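Local coordinates for protein betaine aldehyde dehydrogenase (Staphylococcus aureus subsp. aureus COL, PDB 4QTO) that oxidises betaine aldehyde to glycine betaine, probably with NAD as cofactor, as a tetrameric member of the aldehyde dehydrogenase family, at residues A[368-382]-A[396-410]. Residues are numbered along the deposited sequence; the frame is centred on the assembly and turned at random.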
ATOM      1  N   MET A 368      20.108  34.587  27.082  1.00 19.62           N
ATOM      2  CA  MET A 368      21.279  34.407  27.932  1.00 20.61           C
ATOM      3  C   MET A 368      20.981  34.958  29.336  1.00 23.39           C
ATOM      4  O   MET A 368      21.321  34.344  30.334  1.00 21.90           O
ATOM      5  CB  MET A 368      22.502  35.072  27.326  1.00 21.39           C
ATOM      6  CG  MET A 368      22.926  34.566  25.948  1.00 21.56           C
ATOM      7  SD  MET A 368      23.295  32.813  25.878  1.00 21.24           S
ATOM      8  CE  MET A 368      21.714  32.154  25.406  1.00 19.85           C
ATOM      9  N   ASP A 369      20.318  36.100  29.379  1.00 25.47           N
ATOM     10  CA  ASP A 369      19.909  36.723  30.626  1.00 29.08           C
ATOM     11  C   ASP A 369      18.946  35.810  31.380  1.00 24.98           C
ATOM     12  O   ASP A 369      19.064  35.626  32.591  1.00 26.06           O
ATOM     13  CB  ASP A 369      19.225  38.083  30.340  1.00 36.76           C
ATOM     14  CG  ASP A 369      20.177  39.120  29.740  1.00 45.98           C
ATOM     15  OD1 ASP A 369      21.404  39.005  29.991  1.00 51.39           O
ATOM     16  OD2 ASP A 369      19.681  40.043  29.016  1.00 41.91           O
ATOM     17  N   VAL A 370      17.987  35.243  30.656  1.00 24.56           N
ATOM     18  CA  VAL A 370      17.017  34.334  31.259  1.00 21.00           C
ATOM     19  C   VAL A 370      17.709  33.118  31.863  1.00 19.94           C
ATOM     20  O   VAL A 370      17.432  32.748  32.988  1.00 18.87           O
ATOM     21  CB  VAL A 370      15.958  33.882  30.231  1.00 22.12           C
ATOM     22  CG1 VAL A 370      15.095  32.763  30.789  1.00 22.30           C
ATOM     23  CG2 VAL A 370      15.107  35.064  29.815  1.00 25.32           C
ATOM     24  N   ALA A 371      18.636  32.530  31.121  1.00 16.75           N
ATOM     25  CA  ALA A 371      19.383  31.375  31.619  1.00 16.85           C
ATOM     26  C   ALA A 371      20.099  31.664  32.950  1.00 17.28           C
ATOM     27  O   ALA A 371      20.032  30.872  33.896  1.00 17.63           O
ATOM     28  CB  ALA A 371      20.397  30.908  30.558  1.00 17.50           C
ATOM     29  N   LYS A 372      20.840  32.745  32.979  1.00 18.56           N
ATOM     30  CA  LYS A 372      21.590  33.105  34.186  1.00 20.43           C
ATOM     31  C   LYS A 372      20.673  33.384  35.360  1.00 21.64           C
ATOM     32  O   LYS A 372      20.929  32.944  36.485  1.00 22.34           O
ATOM     33  CB  LYS A 372      22.460  34.307  33.913  1.00 22.64           C
ATOM     34  CG  LYS A 372      23.608  34.084  32.953  1.00 23.21           C
ATOM     35  CD  LYS A 372      24.250  35.455  32.766  1.00 27.15           C
ATOM     36  CE  LYS A 372      25.314  35.556  31.700  1.00 29.75           C
ATOM     37  NZ  LYS A 372      26.521  34.836  32.188  1.00 30.97           N
ATOM     38  N   ALA A 373      19.591  34.105  35.115  1.00 21.69           N
ATOM     39  CA  ALA A 373      18.639  34.433  36.200  1.00 23.08           C
ATOM     40  C   ALA A 373      17.998  33.175  36.811  1.00 22.92           C
ATOM     41  O   ALA A 373      17.607  33.169  37.977  1.00 24.60           O
ATOM     42  CB  ALA A 373      17.582  35.394  35.678  1.00 23.65           C
ATOM     43  N   GLU A 374      17.874  32.117  36.014  1.00 21.52           N
ATOM     44  CA  GLU A 374      17.349  30.842  36.464  1.00 21.91           C
ATOM     45  C   GLU A 374      18.377  29.985  37.143  1.00 23.61           C
ATOM     46  O   GLU A 374      18.058  28.895  37.607  1.00 22.71           O
ATOM     47  CB  GLU A 374      16.866  30.029  35.242  1.00 26.00           C
ATOM     48  CG  GLU A 374      15.784  30.673  34.472  1.00 29.07           C
ATOM     49  CD  GLU A 374      15.279  29.764  33.355  1.00 24.16           C
ATOM     50  OE1 GLU A 374      15.995  29.432  32.352  1.00 24.31           O
ATOM     51  OE2 GLU A 374      14.098  29.486  33.491  1.00 25.35           O
ATOM     52  N   GLY A 375      19.637  30.423  37.133  1.00 23.16           N
ATOM     53  CA  GLY A 375      20.691  29.682  37.812  1.00 24.21           C
ATOM     54  C   GLY A 375      21.532  28.779  36.953  1.00 22.69           C
ATOM     55  O   GLY A 375      22.294  27.979  37.489  1.00 27.09           O
ATOM     56  N   ALA A 376      21.394  28.856  35.627  1.00 19.13           N
ATOM     57  CA  ALA A 376      22.210  28.044  34.745  1.00 18.24           C
ATOM     58  C   ALA A 376      23.538  28.741  34.508  1.00 17.91           C
ATOM     59  O   ALA A 376      23.679  29.925  34.718  1.00 19.51           O
ATOM     60  CB  ALA A 376      21.515  27.806  33.412  1.00 17.53           C
ATOM     61  N   THR A 377      24.536  27.973  34.084  1.00 18.02           N
ATOM     62  CA  THR A 377      25.875  28.508  33.819  1.00 17.87           C
ATOM     63  C   THR A 377      26.152  28.653  32.328  1.00 18.22           C
ATOM     64  O   THR A 377      25.924  27.704  31.604  1.00 15.98           O
ATOM     65  CB  THR A 377      26.915  27.524  34.396  1.00 18.91           C
ATOM     66  OG1 THR A 377      26.862  27.596  35.844  1.00 21.52           O
ATOM     67  CG2 THR A 377      28.302  27.858  33.947  1.00 19.73           C
ATOM     68  N   ILE A 378      26.634  29.830  31.881  1.00 17.63           N
ATOM     69  CA  ILE A 378      27.037  29.995  30.488  1.00 19.10           C
ATOM     70  C   ILE A 378      28.485  29.512  30.510  1.00 18.26           C
ATOM     71  O   ILE A 378      29.402  30.264  30.926  1.00 18.30           O
ATOM     72  CB  ILE A 378      26.963  31.454  30.011  1.00 21.00           C
ATOM     73  CG1 ILE A 378      25.586  32.055  30.262  1.00 23.85           C
ATOM     74  CG2 ILE A 378      27.329  31.550  28.541  1.00 22.64           C
ATOM     75  CD1 ILE A 378      24.442  31.335  29.632  1.00 24.24           C
ATOM     76  N   ALA A 379      28.706  28.269  30.119  1.00 16.39           N
ATOM     77  CA  ALA A 379      30.017  27.668  30.205  1.00 16.81           C
ATOM     78  C   ALA A 379      31.032  28.203  29.202  1.00 18.06           C
ATOM     79  O   ALA A 379      32.241  28.237  29.489  1.00 18.65           O
ATOM     80  CB  ALA A 379      29.919  26.168  30.111  1.00 16.74           C
ATOM     81  N   VAL A 380      30.551  28.607  28.039  1.00 18.11           N
ATOM     82  CA  VAL A 380      31.384  29.178  26.993  1.00 18.47           C
ATOM     83  C   VAL A 380      30.463  29.942  26.048  1.00 18.35           C
ATOM     84  O   VAL A 380      29.286  29.579  25.901  1.00 17.56           O
ATOM     85  CB  VAL A 380      32.215  28.106  26.258  1.00 19.38           C
ATOM     86  CG1 VAL A 380      31.324  27.129  25.522  1.00 18.04           C
ATOM     87  CG2 VAL A 380      33.212  28.741  25.300  1.00 20.49           C
ATOM     88  N   GLY A 381      30.972  31.020  25.455  1.00 17.67           N
ATOM     89  CA  GLY A 381      30.165  31.822  24.519  1.00 17.85           C
ATOM     90  C   GLY A 381      29.196  32.727  25.225  1.00 18.45           C
ATOM     91  O   GLY A 381      29.534  33.336  26.266  1.00 19.59           O
ATOM     92  N   GLY A 382      28.022  32.893  24.640  1.00 17.50           N
ATOM     93  CA  GLY A 382      26.970  33.712  25.222  1.00 19.85           C
ATOM     94  C   GLY A 382      27.016  35.212  24.920  1.00 20.59           C
ATOM     95  O   GLY A 382      26.323  35.974  25.557  1.00 22.45           O
ATOM     96  N   PHE A 396      27.061  35.705  16.660  1.00 15.81           N
ATOM     97  CA  PHE A 396      26.818  35.361  18.050  1.00 16.43           C
ATOM     98  C   PHE A 396      27.676  34.118  18.320  1.00 16.02           C
ATOM     99  O   PHE A 396      27.687  33.196  17.511  1.00 15.18           O
ATOM    100  CB  PHE A 396      25.352  35.125  18.354  1.00 17.20           C
ATOM    101  CG  PHE A 396      25.067  35.096  19.830  1.00 17.61           C
ATOM    102  CD1 PHE A 396      24.835  36.281  20.512  1.00 19.40           C
ATOM    103  CD2 PHE A 396      25.064  33.923  20.515  1.00 17.39           C
ATOM    104  CE1 PHE A 396      24.619  36.280  21.879  1.00 19.86           C
ATOM    105  CE2 PHE A 396      24.831  33.913  21.878  1.00 18.26           C
ATOM    106  CZ  PHE A 396      24.618  35.076  22.554  1.00 19.09           C
ATOM    107  N   GLU A 397      28.416  34.137  19.427  1.00 16.41           N
ATOM    108  CA  GLU A 397      29.334  33.053  19.703  1.00 16.55           C
ATOM    109  C   GLU A 397      28.633  31.722  19.956  1.00 15.56           C
ATOM    110  O   GLU A 397      27.572  31.695  20.570  1.00 14.98           O
ATOM    111  CB  GLU A 397      30.170  33.364  20.921  1.00 18.48           C
ATOM    112  CG  GLU A 397      31.171  34.495  20.726  1.00 20.77           C
ATOM    113  CD  GLU A 397      31.863  34.900  22.034  1.00 24.80           C
ATOM    114  OE1 GLU A 397      31.376  34.583  23.163  1.00 22.77           O
ATOM    115  OE2 GLU A 397      32.877  35.622  21.920  1.00 25.73           O
ATOM    116  N   PRO A 398      29.249  30.614  19.511  1.00 16.05           N
ATOM    117  CA  PRO A 398      28.662  29.311  19.850  1.00 15.17           C
ATOM    118  C   PRO A 398      28.733  29.164  21.357  1.00 15.04           C
ATOM    119  O   PRO A 398      29.767  29.478  21.997  1.00 15.57           O
ATOM    120  CB  PRO A 398      29.512  28.301  19.093  1.00 16.06           C
ATOM    121  CG  PRO A 398      30.777  29.022  18.783  1.00 16.83           C
ATOM    122  CD  PRO A 398      30.423  30.488  18.643  1.00 16.62           C
ATOM    123  N   THR A 399      27.636  28.677  21.926  1.00 13.96           N
ATOM    124  CA  THR A 399      27.441  28.718  23.361  1.00 14.01           C
ATOM    125  C   THR A 399      27.028  27.381  23.948  1.00 13.47           C
ATOM    126  O   THR A 399      26.246  26.637  23.328  1.00 12.23           O
ATOM    127  CB  THR A 399      26.312  29.746  23.625  1.00 14.23           C
ATOM    128  OG1 THR A 399      26.668  31.017  23.048  1.00 15.20           O
ATOM    129  CG2 THR A 399      26.000  29.920  25.088  1.00 14.86           C
ATOM    130  N   VAL A 400      27.556  27.062  25.134  1.00 12.76           N
ATOM    131  CA  VAL A 400      27.165  25.855  25.869  1.00 13.25           C
ATOM    132  C   VAL A 400      26.671  26.318  27.253  1.00 13.77           C
ATOM    133  O   VAL A 400      27.363  27.065  27.960  1.00 14.62           O
ATOM    134  CB  VAL A 400      28.325  24.870  26.090  1.00 12.88           C
ATOM    135  CG1 VAL A 400      27.841  23.641  26.862  1.00 13.03           C
ATOM    136  CG2 VAL A 400      28.945  24.465  24.759  1.00 12.98           C
ATOM    137  N   ILE A 401      25.465  25.880  27.605  1.00 13.23           N
ATOM    138  CA  ILE A 401      24.856  26.198  28.892  1.00 14.17           C
ATOM    139  C   ILE A 401      24.795  24.912  29.725  1.00 14.04           C
ATOM    140  O   ILE A 401      24.253  23.907  29.285  1.00 14.13           O
ATOM    141  CB  ILE A 401      23.459  26.825  28.705  1.00 15.16           C
ATOM    142  CG1 ILE A 401      23.602  28.130  27.892  1.00 16.39           C
ATOM    143  CG2 ILE A 401      22.812  27.097  30.050  1.00 15.79           C
ATOM    144  CD1 ILE A 401      22.306  28.875  27.607  1.00 17.30           C
ATOM    145  N   THR A 402      25.344  24.974  30.933  1.00 14.35           N
ATOM    146  CA  THR A 402      25.416  23.838  31.845  1.00 15.74           C
ATOM    147  C   THR A 402      24.700  24.111  33.169  1.00 17.25           C
ATOM    148  O   THR A 402      24.193  25.207  33.403  1.00 16.73           O
ATOM    149  CB  THR A 402      26.880  23.476  32.141  1.00 16.18           C
ATOM    150  OG1 THR A 402      27.543  24.599  32.724  1.00 16.76           O
ATOM    151  CG2 THR A 402      27.614  23.061  30.876  1.00 16.15           C
ATOM    152  N   ASN A 403      24.653  23.094  34.033  1.00 19.40           N
ATOM    153  CA  ASN A 403      24.029  23.259  35.367  1.00 22.81           C
ATOM    154  C   ASN A 403      22.563  23.723  35.202  1.00 24.36           C
ATOM    155  O   ASN A 403      22.111  24.677  35.852  1.00 26.80           O
ATOM    156  CB  ASN A 403      24.824  24.220  36.255  1.00 27.83           C
ATOM    157  CG  ASN A 403      24.484  24.076  37.733  1.00 35.37           C
ATOM    158  OD1 ASN A 403      24.064  23.017  38.180  1.00 36.29           O
ATOM    159  ND2 ASN A 403      24.704  25.144  38.505  1.00 41.22           N
ATOM    160  N   CYS A 404      21.861  23.086  34.274  0.50 23.45           N
ATOM    161  CA  CYS A 404      20.454  23.415  34.030  0.50 23.79           C
ATOM    162  C   CYS A 404      19.551  22.190  34.235  0.50 22.29           C
ATOM    163  O   CYS A 404      20.038  21.071  34.466  0.50 23.12           O
ATOM    164  CB  CYS A 404      20.197  24.227  32.727  0.50 24.06           C
ATOM    165  SG  CYS A 404      21.114  24.056  31.192  0.50 20.27           S
ATOM    166  N   ASP A 405      18.243  22.425  34.294  1.00 20.63           N
ATOM    167  CA  ASP A 405      17.304  21.360  34.515  1.00 20.42           C
ATOM    168  C   ASP A 405      16.024  21.636  33.783  1.00 18.10           C
ATOM    169  O   ASP A 405      15.767  22.735  33.323  1.00 15.89           O
ATOM    170  CB  ASP A 405      17.064  21.127  35.994  1.00 22.91           C
ATOM    171  CG  ASP A 405      16.274  22.208  36.619  1.00 27.27           C
ATOM    172  OD1 ASP A 405      15.031  22.167  36.514  1.00 33.21           O
ATOM    173  OD2 ASP A 405      16.880  23.042  37.337  1.00 34.75           O
ATOM    174  N   THR A 406      15.237  20.589  33.662  1.00 18.86           N
ATOM    175  CA  THR A 406      14.026  20.612  32.861  1.00 17.39           C
ATOM    176  C   THR A 406      12.993  21.674  33.249  1.00 19.13           C
ATOM    177  O   THR A 406      12.176  22.077  32.412  1.00 19.37           O
ATOM    178  CB  THR A 406      13.406  19.200  32.828  1.00 17.88           C
ATOM    179  OG1 THR A 406      12.477  19.100  31.751  1.00 18.40           O
ATOM    180  CG2 THR A 406      12.744  18.842  34.153  1.00 20.40           C
ATOM    181  N   SER A 407      13.058  22.187  34.479  1.00 19.35           N
ATOM    182  CA  SER A 407      12.112  23.221  34.889  1.00 21.35           C
ATOM    183  C   SER A 407      12.414  24.592  34.287  1.00 22.58           C
ATOM    184  O   SER A 407      11.563  25.492  34.312  1.00 23.37           O
ATOM    185  CB  SER A 407      12.129  23.375  36.425  1.00 24.88           C
ATOM    186  OG  SER A 407      13.329  23.975  36.881  1.00 25.49           O
ATOM    187  N   MET A 408      13.616  24.768  33.754  1.00 19.98           N
ATOM    188  CA  MET A 408      14.036  26.075  33.246  1.00 19.05           C
ATOM    189  C   MET A 408      13.520  26.480  31.885  1.00 20.89           C
ATOM    190  O   MET A 408      13.405  25.652  30.987  1.00 18.71           O
ATOM    191  CB  MET A 408      15.558  26.123  33.187  1.00 19.55           C
ATOM    192  CG  MET A 408      16.248  25.973  34.522  1.00 20.62           C
ATOM    193  SD  MET A 408      18.035  25.959  34.300  1.00 21.94           S
ATOM    194  CE  MET A 408      18.543  25.946  36.036  1.00 24.75           C
ATOM    195  N   ARG A 409      13.259  27.776  31.710  1.00 21.79           N
ATOM    196  CA  ARG A 409      12.860  28.280  30.398  1.00 21.09           C
ATOM    197  C   ARG A 409      13.902  28.023  29.304  1.00 18.65           C
ATOM    198  O   ARG A 409      13.544  27.744  28.155  1.00 18.70           O
ATOM    199  CB  ARG A 409      12.593  29.794  30.452  1.00 22.85           C
ATOM    200  CG  ARG A 409      11.397  30.206  31.283  1.00 24.71           C
ATOM    201  CD  ARG A 409      11.163  31.715  31.149  1.00 24.95           C
ATOM    202  NE  ARG A 409      10.947  32.095  29.760  1.00 24.06           N
ATOM    203  CZ  ARG A 409      11.087  33.312  29.251  1.00 25.28           C
ATOM    204  NH1 ARG A 409      11.466  34.339  30.007  1.00 29.89           N
ATOM    205  NH2 ARG A 409      10.879  33.498  27.956  1.00 26.24           N
ATOM    206  N   ILE A 410      15.185  28.112  29.660  0.50 15.88           N
ATOM    207  CA  ILE A 410      16.255  27.927  28.669  0.50 14.53           C
ATOM    208  C   ILE A 410      16.239  26.498  28.130  0.50 15.35           C
ATOM    209  O   ILE A 410      16.676  26.275  27.010  0.50 14.82           O
ATOM    210  CB  ILE A 410      17.643  28.346  29.218  0.50 14.20           C
ATOM    211  CG1 ILE A 410      18.724  28.430  28.114  0.50 12.83           C
ATOM    212  CG2 ILE A 410      18.107  27.429  30.347  0.50 13.79           C
ATOM    213  CD1 ILE A 410      18.570  29.559  27.131  0.50 12.61           C
TER
HETATM  214  O   HOH W   1      24.915  27.368  37.508  1.00 34.40           O
HETATM  215  O   HOH W   2      32.108  35.259  25.627  1.00 43.03           O
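With CG beside its backbone N (chi1 -61°) and the chain extended beyond it, Glu374 lays its carboxylate across the start of helix 409-412. The contact lies at the margin of the seven-stranded sheet of the aldehyde dehydrogenase catalytic domain, where strand 377-380, outermost within this chain, pairs antiparallel with strand 399-402. Glu374 OE2 accepts from Arg409 N at 2.6 Å and OE1 from Ile410 N at 3.1 Å, both through syn lone pairs, so two bonds fix the carboxylate's rotation. This exemplifies a carboxylate bound to the first amides of a helix, just after its N-cap residue, Met408, where the helix dipole would probably stabilise the negative charge. Arg409 turns its guanidinium elsewhere, pairing through NE with Glu413.

Helix 358-373 leads, through a Schellman motif at Gly375, into strand 377-380. Thr377 and Thr402 exchange two backbone bonds; farther along, Ala379 and Val380 both face Val400, a classic beta bulge, with Ala379 N 2.8 Å from Val400 O and Val380 O accepting from Val400 N.

Between helix and sheet, Ile401 CD1 lies 4.0 Å from Met368 CE and also meets Ala371 CB and Ile378 CD1. Met368, bent at chi2 and chi3, runs past Phe396 in the opposite direction, its CG at the ring's edge and its sulfur in a Met-aromatic contact there. Beyond the bulge Thr399 OG1, beside its own backbone N (chi1 -56°), works twice: it donates to Glu397 O at 2.7 Å and accepts from Gly382 N at 2.8 Å.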